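Long-range contacts in uncharacterized protein (Thermus thermophilus, PDB 2DBS), which is of unknown function but folds as a small alpha/beta protein of the DUF5647 family, whose sheet continues into a second subunit: residues B[7-12]-B[36-41]; B[14-19]-B[71-76]. Residues are numbered along the deposited sequence.

Interaction 1: residues B[7-12]-B[36-41]; sequences RLAELD and LLPLDE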
ATOM      1  N   ARG B   7      17.297  -6.143   1.406  1.00 56.31           N
ATOM      2  CA  ARG B   7      16.496  -7.280   0.978  1.00 55.52           C
ATOM      3  C   ARG B   7      15.542  -6.931  -0.163  1.00 54.17           C
ATOM      4  O   ARG B   7      15.254  -7.767  -1.017  1.00 54.84           O
ATOM      5  CB  ARG B   7      15.711  -7.783   2.203  1.00 55.73           C
ATOM      6  CG  ARG B   7      14.721  -8.864   1.926  1.00 56.28           C
ATOM      7  CD  ARG B   7      13.979  -9.260   3.187  1.00 57.37           C
ATOM      8  NE  ARG B   7      12.941 -10.236   2.858  1.00 58.94           N
ATOM      9  CZ  ARG B   7      13.162 -11.530   2.631  1.00 58.99           C
ATOM     10  NH1 ARG B   7      14.392 -12.017   2.711  1.00 60.22           N
ATOM     11  NH2 ARG B   7      12.157 -12.335   2.286  1.00 58.67           N
ATOM     12  N   LEU B   8      15.049  -5.699  -0.165  1.00 52.34           N
ATOM     13  CA  LEU B   8      14.135  -5.257  -1.203  1.00 51.46           C
ATOM     14  C   LEU B   8      14.706  -5.551  -2.596  1.00 51.38           C
ATOM     15  O   LEU B   8      13.958  -5.713  -3.555  1.00 51.76           O
ATOM     16  CB  LEU B   8      13.848  -3.759  -1.027  1.00 50.12           C
ATOM     17  CG  LEU B   8      13.256  -3.344   0.336  1.00 49.23           C
ATOM     18  CD1 LEU B   8      13.064  -1.832   0.377  1.00 48.66           C
ATOM     19  CD2 LEU B   8      11.922  -4.044   0.581  1.00 47.19           C
ATOM     20  N   ALA B   9      16.032  -5.633  -2.702  1.00 51.05           N
ATOM     21  CA  ALA B   9      16.697  -5.924  -3.977  1.00 49.75           C
ATOM     22  C   ALA B   9      16.265  -7.309  -4.421  1.00 48.69           C
ATOM     23  O   ALA B   9      15.907  -7.525  -5.570  1.00 48.10           O
ATOM     24  CB  ALA B   9      18.210  -5.883  -3.804  1.00 49.45           C
ATOM     25  N   GLU B  10      16.312  -8.243  -3.483  1.00 48.39           N
ATOM     26  CA  GLU B  10      15.893  -9.612  -3.721  1.00 48.32           C
ATOM     27  C   GLU B  10      14.388  -9.636  -4.048  1.00 47.95           C
ATOM     28  O   GLU B  10      13.966 -10.177  -5.077  1.00 47.59           O
ATOM     29  CB  GLU B  10      16.166 -10.452  -2.469  1.00 48.10           C
ATOM     30  CG  GLU B  10      15.698 -11.882  -2.574  1.00 49.24           C
ATOM     31  CD  GLU B  10      15.894 -12.629  -1.291  1.00 49.24           C
ATOM     32  OE1 GLU B  10      15.538 -13.827  -1.247  1.00 50.54           O
ATOM     33  OE2 GLU B  10      16.405 -12.013  -0.329  1.00 47.73           O
ATOM     34  N   LEU B  11      13.582  -9.043  -3.170  1.00 47.02           N
ATOM     35  CA  LEU B  11      12.143  -9.018  -3.382  1.00 46.70           C
ATOM     36  C   LEU B  11      11.751  -8.358  -4.699  1.00 46.16           C
ATOM     37  O   LEU B  11      10.716  -8.683  -5.288  1.00 45.55           O
ATOM     38  CB  LEU B  11      11.441  -8.306  -2.220  1.00 47.08           C
ATOM     39  CG  LEU B  11      11.296  -9.059  -0.894  1.00 45.99           C
ATOM     40  CD1 LEU B  11      10.478  -8.210   0.073  1.00 46.81           C
ATOM     41  CD2 LEU B  11      10.614 -10.398  -1.122  1.00 46.22           C
ATOM     42  N   ASP B  12      12.574  -7.427  -5.166  1.00 46.67           N
ATOM     43  CA  ASP B  12      12.270  -6.747  -6.409  1.00 46.11           C
ATOM     44  C   ASP B  12      12.490  -7.758  -7.507  1.00 45.63           C
ATOM     45  O   ASP B  12      11.825  -7.728  -8.541  1.00 45.66           O
ATOM     46  CB  ASP B  12      13.186  -5.555  -6.615  1.00 49.13           C
ATOM     47  CG  ASP B  12      12.624  -4.576  -7.620  1.00 52.94           C
ATOM     48  OD1 ASP B  12      12.241  -5.013  -8.733  1.00 54.97           O
ATOM     49  OD2 ASP B  12      12.562  -3.369  -7.295  1.00 55.52           O
ATOM     50  N   LEU B  36       8.134  -1.281  -2.723  1.00 35.71           N
ATOM     51  CA  LEU B  36       7.940  -2.651  -2.262  1.00 35.42           C
ATOM     52  C   LEU B  36       7.637  -2.689  -0.776  1.00 35.01           C
ATOM     53  O   LEU B  36       8.488  -2.363   0.021  1.00 35.78           O
ATOM     54  CB  LEU B  36       9.203  -3.482  -2.496  1.00 35.35           C
ATOM     55  CG  LEU B  36       9.464  -4.341  -3.733  1.00 35.70           C
ATOM     56  CD1 LEU B  36       9.885  -5.730  -3.256  1.00 33.91           C
ATOM     57  CD2 LEU B  36       8.235  -4.429  -4.613  1.00 34.51           C
ATOM     58  N   LEU B  37       6.441  -3.112  -0.389  1.00 36.11           N
ATOM     59  CA  LEU B  37       6.118  -3.167   1.034  1.00 35.60           C
ATOM     60  C   LEU B  37       5.849  -4.557   1.599  1.00 36.45           C
ATOM     61  O   LEU B  37       4.738  -5.078   1.502  1.00 35.41           O
ATOM     62  CB  LEU B  37       4.920  -2.275   1.362  1.00 33.40           C
ATOM     63  CG  LEU B  37       5.080  -0.787   1.115  1.00 33.17           C
ATOM     64  CD1 LEU B  37       3.841  -0.089   1.613  1.00 33.94           C
ATOM     65  CD2 LEU B  37       6.308  -0.256   1.805  1.00 32.66           C
ATOM     66  N   PRO B  38       6.872  -5.181   2.194  1.00 37.65           N
ATOM     67  CA  PRO B  38       6.674  -6.517   2.774  1.00 39.25           C
ATOM     68  C   PRO B  38       5.790  -6.363   4.026  1.00 40.96           C
ATOM     69  O   PRO B  38       6.303  -6.028   5.113  1.00 42.74           O
ATOM     70  CB  PRO B  38       8.097  -6.943   3.136  1.00 38.91           C
ATOM     71  CG  PRO B  38       8.939  -6.188   2.159  1.00 36.41           C
ATOM     72  CD  PRO B  38       8.302  -4.839   2.134  1.00 36.77           C
ATOM     73  N   LEU B  39       4.477  -6.587   3.884  1.00 40.73           N
ATOM     74  CA  LEU B  39       3.551  -6.443   5.015  1.00 38.84           C
ATOM     75  C   LEU B  39       3.861  -7.281   6.247  1.00 39.43           C
ATOM     76  O   LEU B  39       3.370  -6.971   7.323  1.00 40.92           O
ATOM     77  CB  LEU B  39       2.117  -6.711   4.582  1.00 35.99           C
ATOM     78  CG  LEU B  39       1.524  -5.664   3.640  1.00 35.01           C
ATOM     79  CD1 LEU B  39       0.037  -5.924   3.511  1.00 33.90           C
ATOM     80  CD2 LEU B  39       1.783  -4.243   4.168  1.00 34.21           C
ATOM     81  N   ASP B  40       4.656  -8.339   6.108  1.00 39.63           N
ATOM     82  CA  ASP B  40       4.997  -9.135   7.271  1.00 39.91           C
ATOM     83  C   ASP B  40       6.473  -9.050   7.658  1.00 42.49           C
ATOM     84  O   ASP B  40       6.968  -9.875   8.426  1.00 44.40           O
ATOM     85  CB  ASP B  40       4.572 -10.601   7.107  1.00 38.75           C
ATOM     86  CG  ASP B  40       5.272 -11.318   5.966  1.00 37.73           C
ATOM     87  OD1 ASP B  40       6.418 -10.967   5.624  1.00 35.58           O
ATOM     88  OD2 ASP B  40       4.666 -12.271   5.429  1.00 37.58           O
ATOM     89  N   GLU B  41       7.170  -8.041   7.137  1.00 44.01           N
ATOM     90  CA  GLU B  41       8.583  -7.807   7.452  1.00 44.45           C
ATOM     91  C   GLU B  41       8.724  -6.323   7.785  1.00 45.62           C
ATOM     92  O   GLU B  41       9.197  -5.534   6.973  1.00 46.70           O
ATOM     93  CB  GLU B  41       9.458  -8.220   6.265  1.00 43.16           C
ATOM     94  CG  GLU B  41       9.269  -9.715   6.007  1.00 44.40           C
ATOM     95  CD  GLU B  41      10.264 -10.347   5.059  1.00 43.95           C
ATOM     96  OE1 GLU B  41      11.490 -10.191   5.283  1.00 42.81           O
ATOM     97  OE2 GLU B  41       9.797 -11.023   4.107  1.00 42.88           O
TER

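Interaction 2: residues B[14-19]-B[71-76]; sequences VLMQYL and GRPIRL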
ATOM      1  N   VAL B  14      11.986 -11.062  -7.240  1.00 39.93           N
ATOM      2  CA  VAL B  14      10.806 -11.930  -7.234  1.00 36.78           C
ATOM      3  C   VAL B  14       9.624 -11.248  -7.900  1.00 35.71           C
ATOM      4  O   VAL B  14       8.792 -11.907  -8.526  1.00 33.82           O
ATOM      5  CB  VAL B  14      10.401 -12.326  -5.806  1.00 35.98           C
ATOM      6  CG1 VAL B  14       9.268 -13.360  -5.863  1.00 37.42           C
ATOM      7  CG2 VAL B  14      11.606 -12.866  -5.060  1.00 33.04           C
ATOM      8  N   LEU B  15       9.565  -9.924  -7.767  1.00 35.85           N
ATOM      9  CA  LEU B  15       8.490  -9.137  -8.363  1.00 35.91           C
ATOM     10  C   LEU B  15       8.549  -9.174  -9.883  1.00 36.60           C
ATOM     11  O   LEU B  15       7.535  -9.386 -10.534  1.00 35.20           O
ATOM     12  CB  LEU B  15       8.557  -7.689  -7.883  1.00 35.03           C
ATOM     13  CG  LEU B  15       7.481  -6.758  -8.434  1.00 35.77           C
ATOM     14  CD1 LEU B  15       6.101  -7.089  -7.874  1.00 36.03           C
ATOM     15  CD2 LEU B  15       7.846  -5.355  -8.063  1.00 37.36           C
HETATM   16  N   MSE B  16       9.733  -8.977 -10.456  1.00 39.43           N
HETATM   17  CA  MSE B  16       9.839  -9.000 -11.911  1.00 41.84           C
HETATM   18  C   MSE B  16       9.576 -10.373 -12.534  1.00 41.01           C
HETATM   19  O   MSE B  16       9.084 -10.449 -13.661  1.00 40.06           O
HETATM   20  CB  MSE B  16      11.194  -8.456 -12.394  1.00 46.60           C
HETATM   21  CG  MSE B  16      11.240  -8.218 -13.931  1.00 51.48           C
HETATM   22 SE   MSE B  16       9.724  -7.140 -14.752  1.00 59.53          SE
HETATM   23  CE  MSE B  16       9.121  -6.173 -13.167  1.00 57.18           C
ATOM     24  N   GLN B  17       9.894 -11.449 -11.820  1.00 39.93           N
ATOM     25  CA  GLN B  17       9.618 -12.787 -12.343  1.00 40.48           C
ATOM     26  C   GLN B  17       8.117 -12.894 -12.594  1.00 39.32           C
ATOM     27  O   GLN B  17       7.681 -13.472 -13.592  1.00 39.47           O
ATOM     28  CB  GLN B  17      10.085 -13.855 -11.350  1.00 41.56           C
ATOM     29  CG  GLN B  17      11.592 -13.806 -11.143  1.00 44.69           C
ATOM     30  CD  GLN B  17      12.108 -14.931 -10.284  1.00 46.60           C
ATOM     31  OE1 GLN B  17      11.799 -16.093 -10.540  1.00 49.85           O
ATOM     32  NE2 GLN B  17      12.912 -14.601  -9.268  1.00 45.33           N
ATOM     33  N   TYR B  18       7.338 -12.309 -11.684  1.00 38.55           N
ATOM     34  CA  TYR B  18       5.881 -12.284 -11.781  1.00 37.45           C
ATOM     35  C   TYR B  18       5.433 -11.326 -12.877  1.00 38.89           C
ATOM     36  O   TYR B  18       4.601 -11.665 -13.707  1.00 39.06           O
ATOM     37  CB  TYR B  18       5.280 -11.839 -10.452  1.00 36.45           C
ATOM     38  CG  TYR B  18       4.985 -12.957  -9.479  1.00 34.00           C
ATOM     39  CD1 TYR B  18       3.767 -13.639  -9.523  1.00 32.36           C
ATOM     40  CD2 TYR B  18       5.909 -13.322  -8.496  1.00 31.39           C
ATOM     41  CE1 TYR B  18       3.478 -14.655  -8.597  1.00 30.75           C
ATOM     42  CE2 TYR B  18       5.624 -14.335  -7.579  1.00 29.37           C
ATOM     43  CZ  TYR B  18       4.409 -14.994  -7.636  1.00 27.83           C
ATOM     44  OH  TYR B  18       4.118 -15.994  -6.741  1.00 28.37           O
ATOM     45  N   LEU B  19       5.982 -10.122 -12.877  1.00 40.17           N
ATOM     46  CA  LEU B  19       5.610  -9.155 -13.894  1.00 43.08           C
ATOM     47  C   LEU B  19       5.887  -9.717 -15.280  1.00 43.17           C
ATOM     48  O   LEU B  19       5.106  -9.516 -16.213  1.00 43.97           O
ATOM     49  CB  LEU B  19       6.373  -7.850 -13.671  1.00 44.90           C
ATOM     50  CG  LEU B  19       5.653  -6.885 -12.725  1.00 45.62           C
ATOM     51  CD1 LEU B  19       4.504  -6.263 -13.484  1.00 47.64           C
ATOM     52  CD2 LEU B  19       5.131  -7.606 -11.480  1.00 45.58           C
ATOM     53  N   GLY B  71       7.546 -13.313   1.402  1.00 33.65           N
ATOM     54  CA  GLY B  71       8.504 -13.186   0.327  1.00 31.38           C
ATOM     55  C   GLY B  71       8.003 -13.192  -1.091  1.00 30.57           C
ATOM     56  O   GLY B  71       8.794 -13.384  -2.009  1.00 29.66           O
ATOM     57  N   ARG B  72       6.709 -12.992  -1.298  1.00 29.82           N
ATOM     58  CA  ARG B  72       6.201 -12.961  -2.662  1.00 29.50           C
ATOM     59  C   ARG B  72       5.133 -11.883  -2.815  1.00 28.30           C
ATOM     60  O   ARG B  72       4.511 -11.476  -1.835  1.00 29.80           O
ATOM     61  CB  ARG B  72       5.700 -14.366  -3.079  1.00 29.95           C
ATOM     62  CG  ARG B  72       4.211 -14.676  -2.955  1.00 32.26           C
ATOM     63  CD  ARG B  72       3.742 -14.863  -1.503  1.00 34.95           C
ATOM     64  NE  ARG B  72       4.538 -15.830  -0.747  1.00 35.82           N
ATOM     65  CZ  ARG B  72       4.706 -17.111  -1.077  1.00 35.38           C
ATOM     66  NH1 ARG B  72       4.127 -17.611  -2.164  1.00 34.01           N
ATOM     67  NH2 ARG B  72       5.471 -17.887  -0.313  1.00 34.08           N
ATOM     68  N   PRO B  73       4.957 -11.354  -4.032  1.00 26.92           N
ATOM     69  CA  PRO B  73       3.937 -10.319  -4.222  1.00 26.63           C
ATOM     70  C   PRO B  73       2.540 -10.902  -4.154  1.00 26.23           C
ATOM     71  O   PRO B  73       2.282 -11.979  -4.689  1.00 24.62           O
ATOM     72  CB  PRO B  73       4.268  -9.743  -5.601  1.00 27.08           C
ATOM     73  CG  PRO B  73       4.958 -10.886  -6.292  1.00 27.15           C
ATOM     74  CD  PRO B  73       5.835 -11.450  -5.209  1.00 27.57           C
ATOM     75  N   ILE B  74       1.650 -10.184  -3.475  1.00 26.67           N
ATOM     76  CA  ILE B  74       0.259 -10.604  -3.318  1.00 27.00           C
ATOM     77  C   ILE B  74      -0.691  -9.619  -4.040  1.00 27.36           C
ATOM     78  O   ILE B  74      -1.748 -10.008  -4.524  1.00 27.22           O
ATOM     79  CB  ILE B  74      -0.098 -10.743  -1.804  1.00 25.74           C
ATOM     80  CG1 ILE B  74       0.791 -11.809  -1.174  1.00 25.35           C
ATOM     81  CG2 ILE B  74      -1.529 -11.156  -1.624  1.00 23.69           C
ATOM     82  CD1 ILE B  74       0.667 -13.159  -1.844  1.00 27.17           C
ATOM     83  N   ARG B  75      -0.302  -8.354  -4.141  1.00 27.02           N
ATOM     84  CA  ARG B  75      -1.134  -7.385  -4.831  1.00 26.15           C
ATOM     85  C   ARG B  75      -0.368  -6.123  -5.212  1.00 24.59           C
ATOM     86  O   ARG B  75       0.588  -5.751  -4.543  1.00 23.09           O
ATOM     87  CB  ARG B  75      -2.346  -7.025  -3.965  1.00 27.90           C
ATOM     88  CG  ARG B  75      -3.166  -5.874  -4.510  1.00 28.02           C
ATOM     89  CD  ARG B  75      -4.342  -5.571  -3.617  1.00 30.89           C
ATOM     90  NE  ARG B  75      -5.442  -6.500  -3.821  1.00 32.65           N
ATOM     91  CZ  ARG B  75      -6.513  -6.573  -3.037  1.00 33.63           C
ATOM     92  NH1 ARG B  75      -6.625  -5.769  -1.991  1.00 31.46           N
ATOM     93  NH2 ARG B  75      -7.473  -7.455  -3.297  1.00 34.89           N
ATOM     94  N   LEU B  76      -0.794  -5.482  -6.299  1.00 24.50           N
ATOM     95  CA  LEU B  76      -0.180  -4.251  -6.780  1.00 25.07           C
ATOM     96  C   LEU B  76      -1.226  -3.119  -6.780  1.00 26.50           C
ATOM     97  O   LEU B  76      -2.324  -3.294  -7.300  1.00 26.41           O
ATOM     98  CB  LEU B  76       0.363  -4.442  -8.204  1.00 25.15           C
ATOM     99  CG  LEU B  76       1.418  -5.492  -8.592  1.00 24.76           C
ATOM    100  CD1 LEU B  76       1.894  -5.162  -9.978  1.00 25.75           C
ATOM    101  CD2 LEU B  76       2.621  -5.479  -7.675  1.00 26.74           C
TER
HETATM  102  O   HOH W   1       1.740 -14.532  -5.200  1.00 16.55           O

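Interaction 1: residues B[7-12]-B[36-41]
Helix-on-sheet packing with a salt bridge at its margin describes this contact, in which the first turn of helix 8-20 lies across the end of the edge strand 33-38. The axes of 8-12 and 36-38 approach to 9.5 Å, their directions 105° apart, so this first turn runs roughly crosswise to the strand end. Leu36 and Pro38, two positions apart on the strand, face the helix, while the CA-to-CB bond of Leu37 points away and its side chain packs on Tyr65 and Ala48. Pro38 CG receives both Leu8 CD2, at 4.0 Å, and Leu11 CD1, at 3.3 Å; Leu8 CD2 also lies 4.1 Å from Leu36 CB. Leu8 continues onto Val44, Ala48 and Trp51 of helix 42-53. A type I turn from Pro38 to Glu41, the N-cap position of that helix, directs this acid back to Arg7: NE of Arg7 sits 2.8 Å from OE1 of Glu41. Glu10 joins through a long, purely electrostatic pairing. The contact is thus apolar at its centre, with paired charges joining Arg7 to the turn.

Interaction 2: residues B[14-19]-B[71-76]
Side-chain conformation largely shapes the way helix 8-20 packs on strand 72-79. Pro73 is the centrepiece. Tyr18, with chi1 at -90° and chi2 at -87°, presents its ring face to the proline, and Pro73 CG lies 3.8 Å from the centroid of the Tyr18 ring, 28° off its normal: a CH-pi contact. On the same proline, Val14, in the t rotamer, brings CG1 to 4.0 Å from Pro73 CD, and Leu15 CD1 reaches Pro73 CB at 3.9 Å. The CA-to-CB bond of Leu15 points sideways, yet its t,p conformation carries CD1 to the strand, where it also meets CD2 of Leu76 (m,t) at 3.8 Å. Leu19 (m,m) adds a looser touch, its CD2 4.3 Å from Leu76 CD1. After Pro73 the strand has a classic beta bulge, Ile74 and Arg75 both facing Leu67; Arg75 and Leu76 also pair with an antiparallel strand of the second subunit. One water donates to Pro73 O (2.7 Å) and hydrogen-bonds Tyr18 OH (3.2 Å). The chemistry is therefore mainly apolar, the tyrosine ring laying its face on proline while its hydroxyl shares a water with Pro73 O.

How the interactions relate
A single helix that visits both strands flanking the central one within the chain shows how a small fold can be organised. From the N terminus, helix 8-20 supplies 7-12 and then 14-19. Interaction 1 closes the shorter loop, reaching strand 33-38 and the turn into helix 42-53; interaction 2 closes a longer one, to strand 72-79, after the chain has passed through that helix and strand 63-69. Their segments alternate, so the loops cross. The central strand 63-69 is parallel to the first of its neighbours and antiparallel to the second, and the helix spans this sheet. The contacts merge directly: Leu36 CD2 meets Leu15 CD2 at 3.6 Å, and Leu11 CD2 approaches Gly71 O at 3.6 Å.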